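Local coordinates for outer surface protein (Bacillus cereus ATCC 14579, PDB 1X7F) that is uncharacterised but probably acts as a 6-phospho-N-acetylmuramidase, cleaving 6-phosphorylated N-acetylmuramyl-N-acetylglucosamine from recycled cell wall, at residues E284-A287 with T288-L292; V304-T307 with E308-K311. All blocks are in the same frame, centred on the assembly; numbering follows the deposited sequence.

How the contacts relate
Both contacts belong to the C-terminal part of the chain, where helix 282-289 packs on a mixed sheet and the short helix 309-313 lies against that helix. Contact 1 is the last turns of the first helix and the chain leaving it; contact 2 follows later in the chain, at the turn from the edge strand 303-306 into the second helix. Their centres lie about 11 Å apart and they touch directly: Glu291 CG packs 3.7 Å from Val309 CG2. His293, just beyond contact 1, bonds to Thr288 O and to the hydroxyl of Ser306, while Tyr313 packs on Ala287 and its hydroxyl bonds to Glu291 OE2. The parallel sheet, a TIM-barrel-like arrangement, is built from a separate part of the chain.

Contact 1: E284-A287 with T288-L292; sequences EKRA and TLQEL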
ATOM      1  N   GLU A 284     -17.049  -0.611  25.774  1.00 33.34           N
ATOM      2  CA  GLU A 284     -16.892  -1.445  24.581  1.00 34.24           C
ATOM      3  C   GLU A 284     -16.110  -0.700  23.499  1.00 33.22           C
ATOM      4  O   GLU A 284     -15.246  -1.284  22.857  1.00 33.51           O
ATOM      5  CB  GLU A 284     -18.258  -1.914  24.042  1.00 33.03           C
ATOM      6  CG  GLU A 284     -18.879  -3.030  24.858  1.00 35.44           C
ATOM      7  CD  GLU A 284     -20.366  -3.246  24.587  1.00 36.32           C
ATOM      8  OE1 GLU A 284     -20.969  -2.510  23.767  1.00 39.09           O
ATOM      9  OE2 GLU A 284     -20.937  -4.166  25.212  1.00 38.99           O
ATOM     10  N   LYS A 285     -16.407   0.586  23.321  1.00 32.77           N
ATOM     11  CA  LYS A 285     -15.681   1.426  22.372  1.00 33.57           C
ATOM     12  C   LYS A 285     -14.218   1.651  22.780  1.00 33.20           C
ATOM     13  O   LYS A 285     -13.356   1.678  21.927  1.00 32.59           O
ATOM     14  CB  LYS A 285     -16.379   2.776  22.201  1.00 34.22           C
ATOM     15  CG  LYS A 285     -17.748   2.699  21.538  1.00 36.65           C
ATOM     16  CD  LYS A 285     -18.186   4.114  21.173  1.00 39.90           C
ATOM     17  CE  LYS A 285     -19.628   4.161  20.706  1.00 42.71           C
ATOM     18  NZ  LYS A 285     -19.938   5.500  20.118  1.00 42.33           N
ATOM     19  N   ARG A 286     -13.953   1.810  24.080  1.00 33.11           N
ATOM     20  CA  ARG A 286     -12.576   1.962  24.581  1.00 34.28           C
ATOM     21  C   ARG A 286     -11.769   0.678  24.368  1.00 33.64           C
ATOM     22  O   ARG A 286     -10.626   0.737  23.907  1.00 33.81           O
ATOM     23  CB  ARG A 286     -12.566   2.361  26.068  1.00 33.31           C
ATOM     24  CG  ARG A 286     -11.193   2.765  26.602  1.00 37.43           C
ATOM     25  CD  ARG A 286     -11.111   3.055  28.124  1.00 36.90           C
ATOM     26  NE  ARG A 286     -12.400   3.485  28.634  1.00 41.31           N
ATOM     27  CZ  ARG A 286     -13.073   2.889  29.609  1.00 40.95           C
ATOM     28  NH1 ARG A 286     -12.565   1.849  30.265  1.00 38.90           N
ATOM     29  NH2 ARG A 286     -14.255   3.376  29.950  1.00 41.66           N
ATOM     30  N   ALA A 287     -12.368  -0.468  24.698  1.00 32.48           N
ATOM     31  CA  ALA A 287     -11.754  -1.780  24.444  1.00 33.24           C
ATOM     32  C   ALA A 287     -11.392  -1.931  22.969  1.00 32.88           C
ATOM     33  O   ALA A 287     -10.369  -2.491  22.631  1.00 34.33           O
ATOM     34  CB  ALA A 287     -12.696  -2.914  24.866  1.00 31.84           C
ATOM     35  N   THR A 288     -12.250  -1.428  22.097  1.00 33.17           N
ATOM     36  CA  THR A 288     -12.041  -1.524  20.656  1.00 33.15           C
ATOM     37  C   THR A 288     -10.936  -0.585  20.157  1.00 33.02           C
ATOM     38  O   THR A 288     -10.039  -1.019  19.430  1.00 32.86           O
ATOM     39  CB  THR A 288     -13.376  -1.225  19.932  1.00 33.74           C
ATOM     40  OG1 THR A 288     -14.355  -2.204  20.332  1.00 32.47           O
ATOM     41  CG2 THR A 288     -13.224  -1.391  18.401  1.00 31.28           C
ATOM     42  N   LEU A 289     -11.009   0.685  20.564  1.00 32.53           N
ATOM     43  CA  LEU A 289     -10.216   1.765  19.954  1.00 33.54           C
ATOM     44  C   LEU A 289      -8.903   2.085  20.652  1.00 34.75           C
ATOM     45  O   LEU A 289      -7.958   2.549  20.015  1.00 34.90           O
ATOM     46  CB  LEU A 289     -11.028   3.061  19.883  1.00 31.87           C
ATOM     47  CG  LEU A 289     -12.322   3.128  19.087  1.00 30.01           C
ATOM     48  CD1 LEU A 289     -12.970   4.505  19.296  1.00 31.25           C
ATOM     49  CD2 LEU A 289     -12.065   2.864  17.621  1.00 27.46           C
ATOM     50  N   GLN A 290      -8.859   1.861  21.959  1.00 36.62           N
ATOM     51  CA  GLN A 290      -7.735   2.309  22.770  1.00 39.40           C
ATOM     52  C   GLN A 290      -6.655   1.241  22.867  1.00 39.87           C
ATOM     53  O   GLN A 290      -5.564   1.497  23.350  1.00 41.99           O
ATOM     54  CB  GLN A 290      -8.211   2.744  24.171  1.00 37.95           C
ATOM     55  CG  GLN A 290      -7.282   3.715  24.831  1.00 43.53           C
ATOM     56  CD  GLN A 290      -7.818   4.269  26.139  1.00 47.58           C
ATOM     57  OE1 GLN A 290      -7.391   3.843  27.214  1.00 47.08           O
ATOM     58  NE2 GLN A 290      -8.758   5.216  26.051  1.00 47.32           N
ATOM     59  N   GLU A 291      -6.965   0.046  22.398  1.00 41.21           N
ATOM     60  CA  GLU A 291      -6.064  -1.085  22.541  1.00 42.10           C
ATOM     61  C   GLU A 291      -5.319  -1.386  21.258  1.00 41.72           C
ATOM     62  O   GLU A 291      -5.895  -1.349  20.170  1.00 43.03           O
ATOM     63  CB  GLU A 291      -6.845  -2.349  22.960  1.00 42.42           C
ATOM     64  CG  GLU A 291      -7.728  -2.182  24.193  1.00 44.69           C
ATOM     65  CD  GLU A 291      -6.942  -1.803  25.433  1.00 48.75           C
ATOM     66  OE1 GLU A 291      -5.856  -2.392  25.634  1.00 51.33           O
ATOM     67  OE2 GLU A 291      -7.405  -0.916  26.197  1.00 48.91           O
ATOM     68  N   LEU A 292      -4.037  -1.695  21.402  1.00 41.16           N
ATOM     69  CA  LEU A 292      -3.291  -2.387  20.374  1.00 40.25           C
ATOM     70  C   LEU A 292      -3.615  -3.875  20.507  1.00 39.83           C
ATOM     71  O   LEU A 292      -3.167  -4.546  21.448  1.00 40.12           O
ATOM     72  CB  LEU A 292      -1.791  -2.117  20.538  1.00 40.69           C
ATOM     73  CG  LEU A 292      -0.791  -2.818  19.610  1.00 42.32           C
ATOM     74  CD1 LEU A 292      -1.226  -2.768  18.136  1.00 40.53           C
ATOM     75  CD2 LEU A 292       0.611  -2.220  19.791  1.00 40.14           C
TER
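Thr288 turns back on Glu284, one helical turn earlier, and grips its carbonyl twice. Glu284 O accepts the Thr288 hydroxyl OG1 at 2.8 Å and the Thr288 amide N at 3.1 Å, the two donors coming in from opposite faces of the carbonyl plane. The hydroxyl reaches it because OG1 sits beside its own backbone N (chi1 -61°).

Two more i to i+4 helical bonds follow: Leu289 N reaches Lys285 O at 2.9 Å, and Gln290 N reaches Arg286 O, also at 2.9 Å. Leu289 CB and CG both lie 3.4 Å from Lys285 O. Arg286 and Gln290 run side by side in the same direction, Gln290 NE2 lying 3.5 Å from Arg286 CG; the contact is with the aliphatic stem, and the guanidinium and amide planes are turned 43° apart. Glu291 CG, set beside its own backbone N (chi1 -53°), comes 3.1 Å from Ala287 O; the bend at the next torsion turns the carboxylate, whose OE2 bonds to the hydroxyl of Tyr313.

This is the C-terminal part of helix 282-289, which packs on the mixed sheet of the C-terminal domain. Thr288 and Leu289 rest on Phe276 of strand 270-276, while Thr288 and Glu284 also meet Val361 of strand 358-364. The carboxylate of Glu284 is held by a salt bridge to Arg321 and by the amide of Thr281. On another flank Ala287 and Arg286 touch the side chain of Tyr313.

Contact 2: V304-T307 with E308-K311; sequences VRST and EVRK
Ser306 meets Val309 at the end of edge strand 303-306: its OG lies 3.6 Å from the Val309 methyl CG2, and its backbone O is equally close to Val309 CB. That hydroxyl is bonded to His293, while Leu345 pairs with the Ser306 backbone. Thr307 then carries the chain out of the strand and into the turn, its CG2 lying over one face of the Arg305 guanidinium, offset toward the rim. Its carbonyl O receives a weak i to i+3 bond from Arg310 N at 3.4 Å, which closes the turn into a weakly bonded helix. The Arg310 side chain passes close by the same oxygen, CG coming within 3.4 Å. Arg310 CG stands between its own N and carbonyl carbon (chi1 82°), and the chain then extends to NE; in the conformer described, the guanidinium bonds to the carbonyl of Lys340. A water lies 3.2 Å from Thr307 OG1 and gives a long, weak bond to Glu308 OE2. This same carboxylate oxygen takes a 2.7 Å salt bridge from Lys311 NZ, which meets it from above the carboxylate plane. Glu344 is shared: salt-bridged to Arg305 and, in this conformer, in a long, weak ion pair with Arg310, its carboxylate probably helps both guanidinium groups lie close.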
ATOM      1  N   VAL A 304     -10.838 -13.750  15.093  1.00 35.90           N
ATOM      2  CA  VAL A 304      -9.611 -13.195  15.643  1.00 35.05           C
ATOM      3  C   VAL A 304      -9.903 -12.946  17.113  1.00 35.30           C
ATOM      4  O   VAL A 304     -10.841 -12.224  17.435  1.00 35.97           O
ATOM      5  CB  VAL A 304      -9.261 -11.860  14.943  1.00 34.77           C
ATOM      6  CG1 VAL A 304      -8.111 -11.131  15.669  1.00 34.73           C
ATOM      7  CG2 VAL A 304      -8.928 -12.092  13.481  1.00 33.54           C
ATOM      8  N   ARG A 305      -9.126 -13.560  17.997  1.00 35.94           N
ATOM      9  CA  ARG A 305      -9.292 -13.407  19.442  1.00 35.83           C
ATOM     10  C   ARG A 305      -8.235 -12.460  20.000  1.00 36.99           C
ATOM     11  O   ARG A 305      -7.031 -12.755  19.950  1.00 36.25           O
ATOM     12  CB  ARG A 305      -9.151 -14.744  20.169  1.00 35.40           C
ATOM     13  CG  ARG A 305     -10.077 -15.860  19.683  1.00 34.81           C
ATOM     14  CD  ARG A 305      -9.891 -17.171  20.457  1.00 34.05           C
ATOM     15  NE  ARG A 305     -10.244 -17.047  21.878  1.00 26.69           N
ATOM     16  CZ  ARG A 305      -9.787 -17.845  22.834  1.00 30.63           C
ATOM     17  NH1 ARG A 305      -8.963 -18.844  22.529  1.00 32.47           N
ATOM     18  NH2 ARG A 305     -10.152 -17.657  24.105  1.00 29.87           N
ATOM     19  N   SER A 306      -8.696 -11.345  20.552  1.00 37.29           N
ATOM     20  CA  SER A 306      -7.819 -10.394  21.214  1.00 38.87           C
ATOM     21  C   SER A 306      -7.903 -10.658  22.723  1.00 39.50           C
ATOM     22  O   SER A 306      -8.716 -10.064  23.435  1.00 39.78           O
ATOM     23  CB  SER A 306      -8.237  -8.962  20.845  1.00 38.43           C
ATOM     24  OG  SER A 306      -7.363  -8.004  21.418  1.00 40.19           O
ATOM     25  N   THR A 307      -7.055 -11.568  23.201  1.00 40.85           N
ATOM     26  CA  THR A 307      -7.206 -12.146  24.544  1.00 41.87           C
ATOM     27  C   THR A 307      -6.610 -11.335  25.680  1.00 42.34           C
ATOM     28  O   THR A 307      -7.083 -11.427  26.808  1.00 42.54           O
ATOM     29  CB  THR A 307      -6.664 -13.596  24.601  1.00 42.33           C
ATOM     30  OG1 THR A 307      -5.330 -13.631  24.066  1.00 40.76           O
ATOM     31  CG2 THR A 307      -7.503 -14.537  23.695  1.00 39.02           C
ATOM     32  N   GLU A 308      -5.574 -10.555  25.384  1.00 43.75           N
ATOM     33  CA  GLU A 308      -4.987  -9.642  26.368  1.00 45.65           C
ATOM     34  C   GLU A 308      -5.936  -8.518  26.809  1.00 45.63           C
ATOM     35  O   GLU A 308      -5.789  -7.976  27.892  1.00 47.05           O
ATOM     36  CB  GLU A 308      -3.670  -9.053  25.848  1.00 46.18           C
ATOM     37  CG  GLU A 308      -2.574 -10.080  25.603  1.00 50.15           C
ATOM     38  CD  GLU A 308      -2.035 -10.680  26.896  1.00 57.10           C
ATOM     39  OE1 GLU A 308      -1.249  -9.998  27.605  1.00 57.79           O
ATOM     40  OE2 GLU A 308      -2.398 -11.844  27.201  1.00 59.51           O
ATOM     41  N   VAL A 309      -6.912  -8.186  25.974  1.00 46.18           N
ATOM     42  CA  VAL A 309      -7.920  -7.164  26.286  1.00 46.93           C
ATOM     43  C   VAL A 309      -8.765  -7.500  27.514  1.00 47.05           C
ATOM     44  O   VAL A 309      -9.084  -6.611  28.307  1.00 46.80           O
ATOM     45  CB  VAL A 309      -8.848  -6.878  25.047  1.00 47.36           C
ATOM     46  CG1 VAL A 309     -10.253  -6.444  25.451  1.00 46.81           C
ATOM     47  CG2 VAL A 309      -8.215  -5.834  24.158  1.00 48.01           C
ATOM     48  N   ARG A 310      -9.106  -8.780  27.685  0.50 47.11           N
ATOM     49  CA  ARG A 310     -10.023  -9.206  28.753  0.50 47.28           C
ATOM     50  C   ARG A 310      -9.418  -9.219  30.156  0.50 46.99           C
ATOM     51  O   ARG A 310     -10.126  -9.443  31.136  0.50 47.90           O
ATOM     52  CB  ARG A 310     -10.680 -10.559  28.429  0.50 47.61           C
ATOM     53  CG  ARG A 310      -9.848 -11.786  28.740  0.50 47.59           C
ATOM     54  CD  ARG A 310     -10.407 -13.074  28.156  0.50 46.56           C
ATOM     55  NE  ARG A 310      -9.334 -14.021  27.859  0.50 46.02           N
ATOM     56  CZ  ARG A 310      -9.001 -15.055  28.623  0.50 44.21           C
ATOM     57  NH1 ARG A 310      -9.666 -15.312  29.741  0.50 44.03           N
ATOM     58  NH2 ARG A 310      -8.005 -15.847  28.260  0.50 43.64           N
ATOM     59  N   LYS A 311      -8.114  -8.987  30.250  1.00 46.32           N
ATOM     60  CA  LYS A 311      -7.461  -8.760  31.533  1.00 45.39           C
ATOM     61  C   LYS A 311      -7.743  -7.358  32.074  1.00 44.05           C
ATOM     62  O   LYS A 311      -7.929  -7.175  33.278  1.00 43.54           O
ATOM     63  CB  LYS A 311      -5.953  -8.960  31.407  1.00 46.71           C
ATOM     64  CG  LYS A 311      -5.502 -10.409  31.496  1.00 50.23           C
ATOM     65  CD  LYS A 311      -4.028 -10.501  31.927  1.00 54.13           C
ATOM     66  CE  LYS A 311      -3.088 -10.136  30.778  1.00 55.03           C
ATOM     67  NZ  LYS A 311      -3.417 -10.947  29.571  1.00 54.53           N
TER
HETATM   68  O   HOH W   1      -4.027 -14.848  26.701  1.00 45.64           O